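Local coordinates for protein prolyl-tRNA synthetase (PDB 3IAL) that probably attaches L-proline to its cognate tRNA at the expense of ATP, by way of a prolyl-adenylate intermediate held in the active site, at residues Ser188-Val193 against Tyr267-Gly272; Thr331-Ser334 against Arg339-Ile342; Leu459-Phe464 against Pro491-Leu496. One frame throughout, in Å; residues are numbered along the deposited sequence.

Contact 1. Residues Ser188-Val193 against Tyr267-Gly272. With PR8 (5'-O-[(R)-hydroxy{[(2S)-pyrrolidin-2-ylcarbonyl]oxy}phosphoryl]adenosine), chain H.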
# COMPACT_ATOMS: atom_id res chain seq x y z
N SER B 188 15.96 -7.66 17.79
CA SER B 188 14.99 -8.63 18.32
C SER B 188 13.56 -8.26 17.93
O SER B 188 12.78 -9.14 17.59
CB SER B 188 15.08 -8.72 19.85
OG SER B 188 16.38 -9.09 20.26
N ASP B 189 13.22 -6.97 17.99
CA ASP B 189 11.89 -6.52 17.55
C ASP B 189 11.65 -6.86 16.09
O ASP B 189 10.56 -7.30 15.73
CB ASP B 189 11.69 -5.01 17.78
CG ASP B 189 11.43 -4.67 19.24
OD1 ASP B 189 11.31 -5.61 20.06
OD2 ASP B 189 11.33 -3.47 19.56
N TYR B 190 12.66 -6.65 15.25
CA TYR B 190 12.55 -7.00 13.83
C TYR B 190 12.33 -8.51 13.69
O TYR B 190 11.45 -8.93 12.95
CB TYR B 190 13.82 -6.62 13.06
CG TYR B 190 14.15 -5.14 12.90
CD1 TYR B 190 13.18 -4.18 12.66
CD2 TYR B 190 15.48 -4.72 12.92
CE1 TYR B 190 13.53 -2.83 12.48
CE2 TYR B 190 15.82 -3.40 12.75
CZ TYR B 190 14.86 -2.46 12.53
OH TYR B 190 15.27 -1.15 12.36
N TRP B 191 13.12 -9.31 14.41
CA TRP B 191 12.97 -10.77 14.37
C TRP B 191 11.61 -11.25 14.85
O TRP B 191 11.07 -12.23 14.30
CB TRP B 191 14.10 -11.47 15.14
CG TRP B 191 15.34 -11.58 14.32
CD1 TRP B 191 16.51 -10.91 14.51
CD2 TRP B 191 15.51 -12.37 13.14
NE1 TRP B 191 17.41 -11.24 13.52
CE2 TRP B 191 16.82 -12.14 12.67
CE3 TRP B 191 14.68 -13.25 12.44
CZ2 TRP B 191 17.32 -12.76 11.54
CZ3 TRP B 191 15.18 -13.86 11.30
CH2 TRP B 191 16.49 -13.61 10.86
N LYS B 192 11.03 -10.58 15.85
CA LYS B 192 9.65 -10.90 16.26
C LYS B 192 8.67 -10.79 15.09
O LYS B 192 7.79 -11.64 14.92
CB LYS B 192 9.17 -10.01 17.40
CG LYS B 192 9.25 -10.65 18.78
CD LYS B 192 10.65 -10.64 19.35
CE LYS B 192 10.64 -10.85 20.86
NZ LYS B 192 10.07 -9.66 21.55
N VAL B 193 8.82 -9.76 14.27
CA VAL B 193 7.92 -9.55 13.15
C VAL B 193 8.13 -10.58 12.04
O VAL B 193 7.17 -11.06 11.46
CB VAL B 193 8.03 -8.11 12.60
CG1 VAL B 193 7.15 -7.94 11.37
CG2 VAL B 193 7.63 -7.12 13.69
N TYR B 267 22.93 5.37 16.95
CA TYR B 267 23.07 4.10 16.25
C TYR B 267 21.96 3.97 15.22
O TYR B 267 20.86 4.47 15.44
CB TYR B 267 23.00 2.94 17.25
CG TYR B 267 24.34 2.61 17.87
CD1 TYR B 267 24.98 3.49 18.72
CD2 TYR B 267 24.96 1.39 17.60
CE1 TYR B 267 26.22 3.18 19.29
CE2 TYR B 267 26.18 1.07 18.16
CZ TYR B 267 26.81 1.97 19.00
OH TYR B 267 28.03 1.63 19.55
N LEU B 268 22.25 3.29 14.11
CA LEU B 268 21.24 3.00 13.09
C LEU B 268 21.03 1.49 12.90
O LEU B 268 21.98 0.70 12.92
CB LEU B 268 21.63 3.64 11.75
CG LEU B 268 21.65 5.18 11.70
CD1 LEU B 268 22.27 5.64 10.39
CD2 LEU B 268 20.26 5.80 11.90
N THR B 269 19.77 1.09 12.71
CA THR B 269 19.43 -0.27 12.32
C THR B 269 18.46 -0.26 11.14
O THR B 269 17.80 0.74 10.86
CB THR B 269 18.83 -1.08 13.51
OG1 THR B 269 17.54 -0.55 13.87
CG2 THR B 269 19.76 -1.03 14.73
N CYS B 270 18.40 -1.38 10.41
CA CYS B 270 17.40 -1.55 9.36
C CYS B 270 17.03 -2.99 9.12
O CYS B 270 17.75 -3.90 9.51
CB CYS B 270 17.83 -0.90 8.05
SG CYS B 270 19.37 -1.48 7.37
N ALA B 271 15.87 -3.19 8.51
CA ALA B 271 15.35 -4.51 8.24
C ALA B 271 14.61 -4.49 6.92
O ALA B 271 13.88 -3.55 6.63
CB ALA B 271 14.41 -4.97 9.36
N GLY B 272 14.81 -5.54 6.13
CA GLY B 272 14.22 -5.62 4.80
C GLY B 272 13.63 -6.99 4.50
O GLY B 272 14.26 -8.02 4.76
C PR8 H . 18.84 -4.34 2.95
N PR8 H . 18.42 -1.98 3.27
O PR8 H . 18.76 -4.06 1.76
P PR8 H . 19.14 -6.73 2.35
N1 PR8 H . 14.94 -9.74 -5.87
C2 PR8 H . 14.06 -9.97 -4.90
N3 PR8 H . 14.34 -9.74 -3.62
C4 PR8 H . 15.53 -9.27 -3.25
C5 PR8 H . 16.48 -9.03 -4.23
C6 PR8 H . 16.17 -9.27 -5.57
N6 PR8 H . 17.07 -9.04 -6.52
N7 PR8 H . 17.57 -8.58 -3.63
C8 PR8 H . 17.33 -8.53 -2.32
N9 PR8 H . 16.08 -8.96 -2.07
CA PR8 H . 18.63 -3.24 4.00
CB PR8 H . 17.35 -3.53 4.77
CD PR8 H . 17.22 -1.35 3.82
CG PR8 H . 16.32 -2.55 4.18
C1' PR8 H . 15.46 -9.05 -0.71
O10 PR8 H . 19.12 -5.56 3.47
O1P PR8 H . 20.33 -6.67 1.47
C2' PR8 H . 16.11 -10.14 0.17
O2' PR8 H . 15.10 -10.83 0.92
O2P PR8 H . 19.13 -8.10 3.19
C3' PR8 H . 16.93 -9.33 1.15
O3' PR8 H . 17.14 -10.08 2.35
C4' PR8 H . 15.92 -8.22 1.38
O4' PR8 H . 15.65 -7.80 0.03
C5' PR8 H . 16.57 -7.14 2.22
O5' PR8 H . 17.73 -6.65 1.58
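Y190 of helix 180-201 lies against T269 and A271 of strand 263-274, in the class II aminoacyl-tRNA synthetase core, where a helix packs on the antiparallel sheet of the catalytic domain. The two segments run nearly parallel, their axes 11° apart and 9.4 Å distant. The ring of Y190 carries the contact. Its CG is anti to the carbonyl carbon (chi1 -67°), which sends the ring down onto the strand. The methyl CB of A271 sits over the centre of one ring face, 3.6 Å from the ring centroid and 12° off the normal, a CH-pi contact. A173 and C175 of strand 167-177 and I241 of strand 235-245 also touch Y190.

T269 and A271 point toward the helix, and C270 between them points away. Its SG lies 3.9 Å from CA of the prolyl-adenylate, and G272 N is 3.5 Å from the ligand CB. The strand thus packs on the helix through T269 and A271 and lines the pocket through C270 SG and the backbone of A271 and G272. The tyrosine and threonine side chains meet at a slant. The T269 hydroxyl also bonds H177 NE2. Y190 OH and T269 OG1 share a hydrogen bond of 2.8 Å.

Contact 2. Residues Thr331-Ser334 against Arg339-Ile342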
# COMPACT_ATOMS: atom_id res chain seq x y z
N THR B 331 -22.83 -16.07 6.04
CA THR B 331 -22.30 -16.37 7.38
C THR B 331 -20.76 -16.35 7.41
O THR B 331 -20.16 -15.68 8.25
CB THR B 331 -22.82 -17.74 7.87
OG1 THR B 331 -24.24 -17.68 8.02
CG2 THR B 331 -22.19 -18.12 9.21
N LEU B 332 -20.13 -17.07 6.49
CA LEU B 332 -18.66 -17.11 6.42
C LEU B 332 -18.04 -15.72 6.19
O LEU B 332 -16.97 -15.42 6.74
CB LEU B 332 -18.19 -18.08 5.34
CG LEU B 332 -18.60 -19.55 5.47
CD1 LEU B 332 -17.89 -20.36 4.39
CD2 LEU B 332 -18.31 -20.12 6.85
N LYS B 333 -18.69 -14.87 5.39
CA LYS B 333 -18.17 -13.52 5.14
C LYS B 333 -18.46 -12.57 6.31
O LYS B 333 -17.54 -11.96 6.86
CB LYS B 333 -18.74 -12.95 3.84
CG LYS B 333 -18.17 -13.58 2.58
CD LYS B 333 -18.57 -12.82 1.32
CE LYS B 333 -20.03 -13.02 0.97
NZ LYS B 333 -20.35 -12.49 -0.38
N SER B 334 -19.73 -12.46 6.68
CA SER B 334 -20.18 -11.46 7.64
C SER B 334 -19.74 -11.73 9.08
O SER B 334 -19.31 -10.81 9.77
CB SER B 334 -21.70 -11.31 7.58
OG SER B 334 -22.13 -11.16 6.23
N ARG B 339 -12.92 -14.67 3.03
CA ARG B 339 -13.11 -14.37 1.63
C ARG B 339 -13.68 -15.63 1.01
O ARG B 339 -13.07 -16.69 1.06
CB ARG B 339 -11.79 -13.95 0.98
CG ARG B 339 -11.20 -12.66 1.59
CD ARG B 339 -9.87 -12.25 0.99
NE ARG B 339 -8.76 -13.14 1.36
CZ ARG B 339 -8.04 -13.05 2.48
NH1 ARG B 339 -8.29 -12.11 3.38
NH2 ARG B 339 -7.05 -13.91 2.70
N VAL B 340 -14.87 -15.50 0.44
CA VAL B 340 -15.64 -16.62 -0.07
C VAL B 340 -16.03 -16.37 -1.51
O VAL B 340 -16.40 -15.26 -1.87
CB VAL B 340 -16.91 -16.84 0.78
CG1 VAL B 340 -17.72 -18.02 0.27
CG2 VAL B 340 -16.52 -17.02 2.25
N SER B 341 -15.93 -17.40 -2.34
CA SER B 341 -16.42 -17.34 -3.72
C SER B 341 -17.44 -18.45 -3.97
O SER B 341 -17.37 -19.53 -3.36
CB SER B 341 -15.26 -17.47 -4.70
OG SER B 341 -15.69 -17.18 -6.01
N ILE B 342 -18.38 -18.18 -4.87
CA ILE B 342 -19.40 -19.14 -5.30
C ILE B 342 -19.22 -19.36 -6.79
O ILE B 342 -19.37 -18.41 -7.57
CB ILE B 342 -20.83 -18.60 -5.07
CG1 ILE B 342 -21.06 -18.27 -3.59
CG2 ILE B 342 -21.89 -19.62 -5.55
CD1 ILE B 342 -22.40 -17.55 -3.34
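V340 points from its strand toward the end of helix 315-334 and meets L332 and K333 there. Its CB lies 3.9 Å from CG of K333. From CB the side chain forks. CG1 is anti to the backbone N (chi1 -179°), and this places CG2 beside that N, where it faces the helix. CG2 is the branch that does the touching. It lies 3.7 Å from CB of L332 and 3.8 Å from CG of K333, and so rests against the bases of two consecutive helix side chains. CD1 of L332 is more distant from it, at 4.2 Å. The side chains of L332 and V340 cross at about a right angle. Beyond CG the lysine chain bends at chi3, and its amine ends away from the valine. The contact is apolar and only partly buried, with L332 on the inner side and K333 at the surface.

The segments belong to a beta-alpha-beta unit of the anticodon-binding domain: strand 302-307, helix 315-334 and strand 340-342. A329, earlier on the same helix, also touches V340. Backbone hydrogen bonds from R339 and S341 to V302, and from S341 to I304, join the second strand to the first, and 340-342 is an outermost strand of the domain's five-stranded mixed sheet.

Contact 3. Residues Leu459-Phe464 against Pro491-Leu496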
# COMPACT_ATOMS: atom_id res chain seq x y z
N LEU B 459 21.17 -27.12 3.96
CA LEU B 459 22.24 -26.53 4.75
C LEU B 459 23.15 -27.63 5.30
O LEU B 459 22.67 -28.66 5.78
CB LEU B 459 21.65 -25.70 5.90
CG LEU B 459 20.89 -24.44 5.45
CD1 LEU B 459 19.73 -24.08 6.40
CD2 LEU B 459 21.85 -23.26 5.29
N ALA B 460 24.46 -27.41 5.20
CA ALA B 460 25.46 -28.28 5.81
C ALA B 460 26.01 -27.56 7.04
O ALA B 460 26.61 -26.49 6.92
CB ALA B 460 26.59 -28.59 4.83
N ARG B 461 25.80 -28.17 8.20
CA ARG B 461 26.16 -27.58 9.48
C ARG B 461 27.43 -28.26 9.99
O ARG B 461 27.53 -29.47 9.97
CB ARG B 461 25.02 -27.77 10.47
CG ARG B 461 25.19 -27.09 11.81
CD ARG B 461 23.95 -27.34 12.64
NE ARG B 461 24.06 -26.81 14.01
CZ ARG B 461 24.53 -27.49 15.05
NH1 ARG B 461 24.98 -28.74 14.92
NH2 ARG B 461 24.56 -26.92 16.25
N PHE B 462 28.40 -27.47 10.43
CA PHE B 462 29.69 -28.02 10.82
C PHE B 462 30.40 -27.13 11.83
O PHE B 462 30.36 -25.90 11.71
CB PHE B 462 30.58 -28.25 9.59
CG PHE B 462 30.90 -27.00 8.80
CD1 PHE B 462 32.09 -26.32 9.00
CD2 PHE B 462 30.04 -26.53 7.83
CE1 PHE B 462 32.40 -25.17 8.26
CE2 PHE B 462 30.34 -25.40 7.08
CZ PHE B 462 31.52 -24.72 7.30
N PRO B 463 31.06 -27.75 12.83
CA PRO B 463 31.86 -26.93 13.74
C PRO B 463 33.03 -26.30 12.97
O PRO B 463 33.57 -26.92 12.05
CB PRO B 463 32.35 -27.91 14.81
CG PRO B 463 32.13 -29.28 14.24
CD PRO B 463 31.11 -29.18 13.15
N PHE B 464 33.38 -25.07 13.34
CA PHE B 464 34.35 -24.29 12.59
C PHE B 464 35.16 -23.42 13.54
O PHE B 464 34.64 -22.97 14.56
CB PHE B 464 33.61 -23.44 11.54
CG PHE B 464 34.51 -22.76 10.55
CD1 PHE B 464 35.31 -23.49 9.69
CD2 PHE B 464 34.51 -21.37 10.44
CE1 PHE B 464 36.13 -22.85 8.75
CE2 PHE B 464 35.31 -20.72 9.52
CZ PHE B 464 36.12 -21.46 8.67
N PRO B 491 24.75 -17.18 16.66
CA PRO B 491 25.46 -16.93 17.91
C PRO B 491 24.78 -17.54 19.14
O PRO B 491 25.45 -17.83 20.13
CB PRO B 491 25.49 -15.40 18.01
CG PRO B 491 25.27 -14.92 16.65
CD PRO B 491 24.34 -15.91 16.03
N ASP B 492 23.46 -17.74 19.05
CA ASP B 492 22.68 -18.36 20.13
C ASP B 492 22.90 -19.88 20.26
O ASP B 492 22.48 -20.47 21.25
CB ASP B 492 21.19 -18.06 19.94
CG ASP B 492 20.88 -16.57 20.03
OD1 ASP B 492 21.42 -15.90 20.94
OD2 ASP B 492 20.09 -16.07 19.19
N GLU B 493 23.53 -20.50 19.27
CA GLU B 493 23.95 -21.90 19.37
C GLU B 493 25.34 -21.94 19.98
O GLU B 493 26.28 -21.41 19.41
CB GLU B 493 24.00 -22.57 18.00
CG GLU B 493 22.65 -22.87 17.38
CD GLU B 493 22.77 -23.42 15.97
OE1 GLU B 493 21.90 -23.10 15.13
OE2 GLU B 493 23.72 -24.17 15.70
N ASN B 494 25.47 -22.58 21.14
CA ASN B 494 26.77 -22.64 21.81
C ASN B 494 27.49 -23.96 21.56
O ASN B 494 26.92 -25.03 21.72
CB ASN B 494 26.64 -22.33 23.30
CG ASN B 494 27.14 -20.92 23.64
OD1 ASN B 494 28.26 -20.56 23.29
ND2 ASN B 494 26.30 -20.13 24.31
N VAL B 495 28.75 -23.84 21.15
CA VAL B 495 29.56 -25.01 20.82
C VAL B 495 29.93 -25.76 22.09
O VAL B 495 30.16 -25.15 23.14
CB VAL B 495 30.83 -24.64 20.02
CG1 VAL B 495 31.78 -23.78 20.85
CG2 VAL B 495 31.53 -25.89 19.52
N LEU B 496 29.96 -27.08 21.99
CA LEU B 496 30.36 -27.92 23.10
C LEU B 496 31.86 -27.76 23.27
O LEU B 496 32.59 -27.67 22.29
CB LEU B 496 29.99 -29.37 22.81
CG LEU B 496 28.49 -29.63 22.61
CD1 LEU B 496 28.24 -30.99 21.96
CD2 LEU B 496 27.76 -29.52 23.95
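R461 and E493 meet in a salt bridge between strand 459-464 and the loop that follows strand 485-489. R461 reaches out as a straight rod. CG is anti to the backbone N (chi1 -174°), and the chain stays extended as far as NE. This carries the guanidinium off the strand to the loop. E493 comes the other way. Its CG stands beside the backbone N (chi1 -73°), and the chain beyond is extended, so the carboxylate is also presented at full reach. The two side chains cross at a slant.

The arginine offers its side edge, and two of its nitrogens, NE and NH2, go to a single oxygen. NH2 of R461 lies 2.9 Å from OE2 of E493, and NE of R461 is 3.2 Å from that oxygen. The oxygen is close to the guanidinium plane. The guanidinium and carboxylate planes are 34° apart. Both donors meet OE2 out of the carboxylate plane, NE on the syn side and NH2 from above, and both from the same face.

Further bonds help to set the two groups. E493 OE1 is hydrogen-bonded to Y513 OH, and R461 NH1 to N442 OD1. Y511 makes a cation-pi contact with R461. With OE1 and OE2 both engaged, the glutamate probably keeps its negative charge at this surface site. The bridge belongs to the C-terminal domain of this prolyl-tRNA synthetase, where it pins the loop between strands 485-489 and 510-515 to strand 459-464, itself paired antiparallel with 510-515.

From the N terminus the chain first reaches contact 1. It closes a 73-residue loop of the class II core, tying helix 180-201 to a strand that lines the adenylate pocket. Contact 2 follows in the anticodon-binding domain and closes a short connection of four residues between a helix and the next strand. Contact 3 comes last, in the C-terminal domain, and closes a loop of 26 residues. The three lie in series, without nesting or crossing. The centres of contacts 1 and 3 are 23 Å apart, and their nearest atoms about 8 Å. Contact 2 is remote from contact 3, with 48 Å between centres, on the opposite side of the chain's centre.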